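Local coordinates for hypothetical protein EF_2215 (Enterococcus faecalis, PDB 2NN5), which is of unknown function but belongs to the AHA1 (Hsp90 ATPase activator-like) family, binds metal ions and probably adopts a helix-grip fold, at residues A[25-30]-A[36-41]; A[141-146]-A[169-174]. One frame throughout, in Å; residues are numbered along the deposited sequence.

Contact 1 of 2, residues A[25-30]-A[36-41]; sequences MKDTFR and IYFGTE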
loop_
_atom_site.group_PDB
_atom_site.type_symbol
_atom_site.label_atom_id
_atom_site.label_comp_id
_atom_site.label_asym_id
_atom_site.label_seq_id
_atom_site.Cartn_x
_atom_site.Cartn_y
_atom_site.Cartn_z
HETATM N N MSE A 25 5.184 5.811 11.471
HETATM C CA MSE A 25 5.085 7.044 12.276
HETATM C C MSE A 25 3.763 7.771 12.050
HETATM O O MSE A 25 3.266 8.458 12.932
HETATM C CB MSE A 25 6.261 8.033 11.960
HETATM C CG MSE A 25 7.586 7.637 12.511
HETATM SE SE MSE A 25 9.068 8.689 11.768
HETATM C CE MSE A 25 8.103 10.149 10.913
ATOM N N LYS A 26 3.234 7.719 10.832
ATOM C CA LYS A 26 2.022 8.501 10.570
ATOM C C LYS A 26 0.827 7.607 10.252
ATOM O O LYS A 26 -0.138 8.037 9.643
ATOM C CB LYS A 26 2.254 9.576 9.497
ATOM C CG LYS A 26 3.488 10.496 9.808
ATOM C CD LYS A 26 3.600 11.777 9.001
ATOM C CE LYS A 26 4.872 12.552 9.428
ATOM N NZ LYS A 26 5.251 13.699 8.528
ATOM N N ASP A 27 0.874 6.369 10.708
ATOM C CA ASP A 27 -0.341 5.541 10.580
ATOM C C ASP A 27 -1.510 6.200 11.292
ATOM O O ASP A 27 -1.365 6.687 12.439
ATOM C CB ASP A 27 -0.171 4.162 11.204
ATOM C CG ASP A 27 0.807 3.258 10.439
ATOM O OD1 ASP A 27 1.267 3.586 9.318
ATOM O OD2 ASP A 27 1.051 2.129 10.923
ATOM N N THR A 28 -2.690 6.136 10.645
ATOM C CA THR A 28 -3.896 6.696 11.199
ATOM C C THR A 28 -5.048 5.680 10.994
ATOM O O THR A 28 -5.062 4.962 9.987
ATOM C CB THR A 28 -4.012 7.944 10.376
ATOM O OG1 THR A 28 -3.120 8.976 10.785
ATOM C CG2 THR A 28 -5.256 8.182 9.595
ATOM N N PHE A 29 -6.000 5.657 11.920
ATOM C CA PHE A 29 -7.124 4.724 11.885
ATOM C C PHE A 29 -8.407 5.427 12.281
ATOM O O PHE A 29 -8.400 6.294 13.171
ATOM C CB PHE A 29 -6.894 3.564 12.852
ATOM C CG PHE A 29 -5.563 2.911 12.682
ATOM C CD1 PHE A 29 -4.435 3.440 13.295
ATOM C CD2 PHE A 29 -5.420 1.792 11.899
ATOM C CE1 PHE A 29 -3.197 2.889 13.155
ATOM C CE2 PHE A 29 -4.106 1.240 11.732
ATOM C CZ PHE A 29 -3.044 1.802 12.388
ATOM N N ARG A 30 -9.492 5.016 11.654
ATOM C CA ARG A 30 -10.815 5.428 12.098
ATOM C C ARG A 30 -11.813 4.317 11.863
ATOM O O ARG A 30 -11.642 3.474 10.984
ATOM C CB ARG A 30 -11.247 6.684 11.357
ATOM C CG ARG A 30 -12.275 7.519 12.112
ATOM C CD ARG A 30 -12.975 8.514 11.201
ATOM N NE ARG A 30 -12.095 9.603 10.770
ATOM C CZ ARG A 30 -12.520 10.778 10.305
ATOM N NH1 ARG A 30 -13.818 11.041 10.216
ATOM N NH2 ARG A 30 -11.639 11.697 9.935
ATOM N N ILE A 36 -13.508 0.104 8.727
ATOM C CA ILE A 36 -12.229 0.642 9.226
ATOM C C ILE A 36 -11.575 1.415 8.096
ATOM O O ILE A 36 -11.559 0.951 6.937
ATOM C CB ILE A 36 -11.340 -0.491 9.722
ATOM C CG1 ILE A 36 -11.918 -1.003 11.053
ATOM C CG2 ILE A 36 -9.900 -0.004 9.963
ATOM C CD1 ILE A 36 -11.286 -2.212 11.600
ATOM N N TYR A 37 -11.088 2.617 8.395
ATOM C CA TYR A 37 -10.291 3.414 7.461
ATOM C C TYR A 37 -8.860 3.491 7.974
ATOM O O TYR A 37 -8.629 3.757 9.166
ATOM C CB TYR A 37 -10.870 4.823 7.315
ATOM C CG TYR A 37 -12.289 4.813 6.742
ATOM C CD1 TYR A 37 -13.416 4.686 7.580
ATOM C CD2 TYR A 37 -12.497 4.866 5.349
ATOM C CE1 TYR A 37 -14.707 4.640 7.046
ATOM C CE2 TYR A 37 -13.771 4.830 4.804
ATOM C CZ TYR A 37 -14.875 4.707 5.658
ATOM O OH TYR A 37 -16.122 4.703 5.078
ATOM N N PHE A 38 -7.911 3.278 7.082
ATOM C CA PHE A 38 -6.505 3.282 7.451
ATOM C C PHE A 38 -5.787 4.258 6.529
ATOM O O PHE A 38 -6.075 4.302 5.316
ATOM C CB PHE A 38 -5.952 1.862 7.231
ATOM C CG PHE A 38 -4.410 1.780 7.270
ATOM C CD1 PHE A 38 -3.701 2.118 8.436
ATOM C CD2 PHE A 38 -3.701 1.317 6.171
ATOM C CE1 PHE A 38 -2.313 2.013 8.489
ATOM C CE2 PHE A 38 -2.261 1.222 6.193
ATOM C CZ PHE A 38 -1.593 1.570 7.353
ATOM N N GLY A 39 -4.853 5.011 7.086
ATOM C CA GLY A 39 -4.015 5.927 6.295
ATOM C C GLY A 39 -2.589 5.791 6.769
ATOM O O GLY A 39 -2.315 5.535 7.961
ATOM N N THR A 40 -1.675 5.917 5.815
ATOM C CA THR A 40 -0.259 6.045 6.203
ATOM C C THR A 40 0.474 6.837 5.122
ATOM O O THR A 40 -0.123 7.222 4.132
ATOM C CB THR A 40 0.355 4.673 6.414
ATOM O OG1 THR A 40 1.654 4.801 6.987
ATOM C CG2 THR A 40 0.447 3.879 5.122
ATOM N N GLU A 41 1.738 7.109 5.376
ATOM C CA GLU A 41 2.521 7.908 4.436
ATOM C C GLU A 41 3.888 7.305 4.261
ATOM O O GLU A 41 4.459 6.778 5.224
ATOM C CB GLU A 41 2.725 9.345 5.017
ATOM C CG GLU A 41 1.498 10.035 5.434
ATOM C CD GLU A 41 1.767 11.438 5.962
ATOM O OE1 GLU A 41 2.957 11.799 6.277
ATOM O OE2 GLU A 41 0.760 12.187 6.074
HETATM O O HOH W 1 4.085 6.811 8.294
#
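Strand residues Thr-28 to Arg-30 run against Ile-36 to Glu-41 as the two arms of an antiparallel beta hairpin, their axes 4.8 Å apart at the closest and 167° between their directions. Thr-28 and Gly-39 form a hydrogen-bonded pair, with Thr-28 N to Gly-39 O at 2.8 Å and Gly-39 N to Thr-28 O at 2.9 Å; Arg-30 and Tyr-37 repeat the pattern toward the turn. Between them lies the non-hydrogen-bonded pair Phe-29 and Phe-38, whose rings extend the same way from the sheet. The planes are inclined by 34° and the centroids stand 5.4 Å apart, so the contact is an oblique one in which Phe-29 CE2 comes to 3.4 Å from Phe-38 CD1. Both rings serve the helical side of the sheet: Phe-38 packs on Ile-142 and Ser-146 of helix 138-157, Phe-29 on Tyr-175 and Leu-179 of helix 168-182. Asp-27 sits at the rim of the Phe-38 ring, its CG near the ring plane beside CE1. Its two carboxylate oxygens have different partners: OD2 bonds Tyr-175 OH, while OD1 receives the Thr-40 hydroxyl nearly along its C-O axis. Thr-40 presents that hydroxyl with OG1 trans to its own backbone N (chi1 -171°), and the same oxygen is also bonded by Arg-42 NH2, so two bonds grip Thr-40 OG1 and should fix its rotation. Where direct pairing ends, a water takes over: it accepts from Lys-26 N at 2.8 Å and donates to Glu-41 O at 3.1 Å.

Contact 2 of 2, residues A[141-146]-A[169-174]; sequences DIAGWS and PQIENH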
loop_
_atom_site.group_PDB
_atom_site.type_symbol
_atom_site.label_atom_id
_atom_site.label_comp_id
_atom_site.label_asym_id
_atom_site.label_seq_id
_atom_site.Cartn_x
_atom_site.Cartn_y
_atom_site.Cartn_z
ATOM N N ASP A 141 -4.475 -7.483 6.664
ATOM C CA ASP A 141 -4.385 -6.803 5.373
ATOM C C ASP A 141 -3.608 -5.507 5.538
ATOM O O ASP A 141 -2.719 -5.228 4.697
ATOM C CB ASP A 141 -5.772 -6.521 4.839
ATOM C CG ASP A 141 -5.730 -5.978 3.439
ATOM O OD1 ASP A 141 -5.608 -6.803 2.491
ATOM O OD2 ASP A 141 -5.758 -4.738 3.281
ATOM N N ILE A 142 -3.902 -4.719 6.602
ATOM C CA ILE A 142 -3.140 -3.504 6.906
ATOM C C ILE A 142 -1.653 -3.791 7.134
ATOM O O ILE A 142 -0.790 -3.053 6.599
ATOM C CB ILE A 142 -3.775 -2.770 8.098
ATOM C CG1 ILE A 142 -5.158 -2.212 7.666
ATOM C CG2 ILE A 142 -2.857 -1.653 8.578
ATOM C CD1 ILE A 142 -6.062 -1.768 8.849
ATOM N N ALA A 143 -1.335 -4.860 7.877
ATOM C CA ALA A 143 0.067 -5.249 8.085
ATOM C C ALA A 143 0.705 -5.507 6.735
ATOM O O ALA A 143 1.818 -5.061 6.470
ATOM C CB ALA A 143 0.111 -6.496 8.952
ATOM N N GLY A 144 -0.003 -6.228 5.855
ATOM C CA GLY A 144 0.566 -6.522 4.527
ATOM C C GLY A 144 0.867 -5.253 3.735
ATOM O O GLY A 144 1.917 -5.130 3.111
ATOM N N TRP A 145 -0.070 -4.291 3.749
ATOM C CA TRP A 145 0.183 -3.034 3.059
ATOM C C TRP A 145 1.351 -2.266 3.661
ATOM O O TRP A 145 2.162 -1.697 2.918
ATOM C CB TRP A 145 -1.074 -2.141 3.073
ATOM C CG TRP A 145 -2.031 -2.607 2.000
ATOM C CD1 TRP A 145 -3.255 -3.204 2.148
ATOM C CD2 TRP A 145 -1.760 -2.571 0.579
ATOM N NE1 TRP A 145 -3.776 -3.523 0.900
ATOM C CE2 TRP A 145 -2.886 -3.137 -0.076
ATOM C CE3 TRP A 145 -0.724 -2.020 -0.207
ATOM C CZ2 TRP A 145 -2.961 -3.230 -1.475
ATOM C CZ3 TRP A 145 -0.794 -2.144 -1.600
ATOM C CH2 TRP A 145 -1.903 -2.718 -2.208
ATOM N N SER A 146 1.462 -2.243 4.988
ATOM C CA SER A 146 2.572 -1.512 5.598
ATOM C C SER A 146 3.909 -2.091 5.126
ATOM O O SER A 146 4.857 -1.323 4.827
ATOM C CB SER A 146 2.429 -1.563 7.119
ATOM O OG SER A 146 1.272 -0.829 7.482
ATOM N N PRO A 169 4.244 -12.033 12.128
ATOM C CA PRO A 169 3.351 -12.104 13.299
ATOM C C PRO A 169 3.408 -10.895 14.242
ATOM O O PRO A 169 2.372 -10.470 14.771
ATOM C CB PRO A 169 3.821 -13.379 14.013
ATOM C CG PRO A 169 4.322 -14.223 12.881
ATOM C CD PRO A 169 5.091 -13.243 12.045
ATOM N N GLN A 170 4.591 -10.319 14.413
ATOM C CA GLN A 170 4.776 -9.180 15.292
ATOM C C GLN A 170 4.054 -7.917 14.741
ATOM O O GLN A 170 3.354 -7.191 15.460
ATOM C CB GLN A 170 6.268 -8.961 15.434
ATOM C CG GLN A 170 6.758 -7.639 15.978
ATOM C CD GLN A 170 6.056 -7.201 17.251
ATOM O OE1 GLN A 170 5.383 -7.997 17.920
ATOM N NE2 GLN A 170 6.201 -5.913 17.595
ATOM N N ILE A 171 4.242 -7.688 13.459
ATOM C CA ILE A 171 3.562 -6.593 12.773
ATOM C C ILE A 171 2.044 -6.815 12.791
ATOM O O ILE A 171 1.296 -5.876 13.081
ATOM C CB ILE A 171 4.137 -6.399 11.375
ATOM C CG1 ILE A 171 5.585 -5.918 11.474
ATOM C CG2 ILE A 171 3.375 -5.354 10.606
ATOM C CD1 ILE A 171 6.362 -6.135 10.191
ATOM N N GLU A 172 1.610 -8.057 12.525
ATOM C CA GLU A 172 0.176 -8.344 12.525
ATOM C C GLU A 172 -0.435 -8.081 13.908
ATOM O O GLU A 172 -1.512 -7.492 14.000
ATOM C CB GLU A 172 -0.098 -9.749 11.986
ATOM C CG GLU A 172 0.258 -9.854 10.510
ATOM C CD GLU A 172 0.264 -11.262 9.978
ATOM O OE1 GLU A 172 0.058 -12.213 10.771
ATOM O OE2 GLU A 172 0.498 -11.417 8.758
ATOM N N ASN A 173 0.263 -8.460 14.982
ATOM C CA ASN A 173 -0.186 -8.160 16.326
ATOM C C ASN A 173 -0.249 -6.640 16.631
ATOM O O ASN A 173 -1.207 -6.151 17.267
ATOM C CB ASN A 173 0.645 -8.895 17.373
ATOM C CG ASN A 173 0.185 -8.569 18.765
ATOM O OD1 ASN A 173 0.837 -7.792 19.495
ATOM N ND2 ASN A 173 -0.998 -9.060 19.114
ATOM N N HIS A 174 0.755 -5.899 16.156
ATOM C CA HIS A 174 0.702 -4.457 16.315
ATOM C C HIS A 174 -0.577 -3.869 15.742
ATOM O O HIS A 174 -1.253 -3.069 16.383
ATOM C CB HIS A 174 1.881 -3.825 15.627
ATOM C CG HIS A 174 1.833 -2.333 15.624
ATOM N ND1 HIS A 174 1.470 -1.584 14.524
ATOM C CD2 HIS A 174 2.182 -1.444 16.574
ATOM C CE1 HIS A 174 1.600 -0.297 14.799
ATOM N NE2 HIS A 174 1.978 -0.186 16.059
#
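No ring takes part where Ala-143 meets Ile-171 and Glu-172; the one ring of segment 141-146, the Trp-145 indole, points instead to the sheet side of its helix. Asp-141 OD2 lies in the indole plane at its edge, 3.2 Å from Trp-145 CD1, and the rings of Trp-105 and Phe-65 meet the indole edge-to-face. The helix-helix contact itself is small and turns on one methyl group. Ala-143 CB points at helix 168-182 and settles between two neighbouring side chains, 3.8 Å from Ile-171 CG2 and 3.7 Å from Glu-172 CG. With CG2 of Ile-171 trans to the backbone N, the branch methyl faces Ala-143. Glu-172 gives only aliphatic surface: its CG stands beside the backbone N (chi1 -67°) and meets the methyl, while in this conformer the rest of the chain leads away from it. The short side chain lets the backbones come close, Ala-143 CA to Glu-172 CA being 5.4 Å. Tyr-175, one turn further along, also touches Ala-143 and hydrogen-bonds Ser-146 OG through its hydroxyl. Between the two segments there is no hydrogen bond or salt bridge, which implies that shape and apolar burial hold them together here.

In the fold
From the N terminus, contact 1 comes first and closes the short hairpin of strands 28-32 and 35-44, at one end of the antiparallel sheet. The chain then completes the rest of the sheet before contact 2 opens, so the two loops follow in series without crossing. Contact 2 closes the loop between helix 138-157, the long helix lying on the sheet as in helix-grip proteins, and the C-terminal helix 168-182; Glu-164, a magnesium ligand of this protein though without the ion in this chain, lies in that connection. The centres are about 13 Å apart, and they meet directly where Phe-38 CZ packs 3.7 Å from Ile-142 CG2. Tyr-175 adds a tie, hydrogen-bonding a residue of each contact.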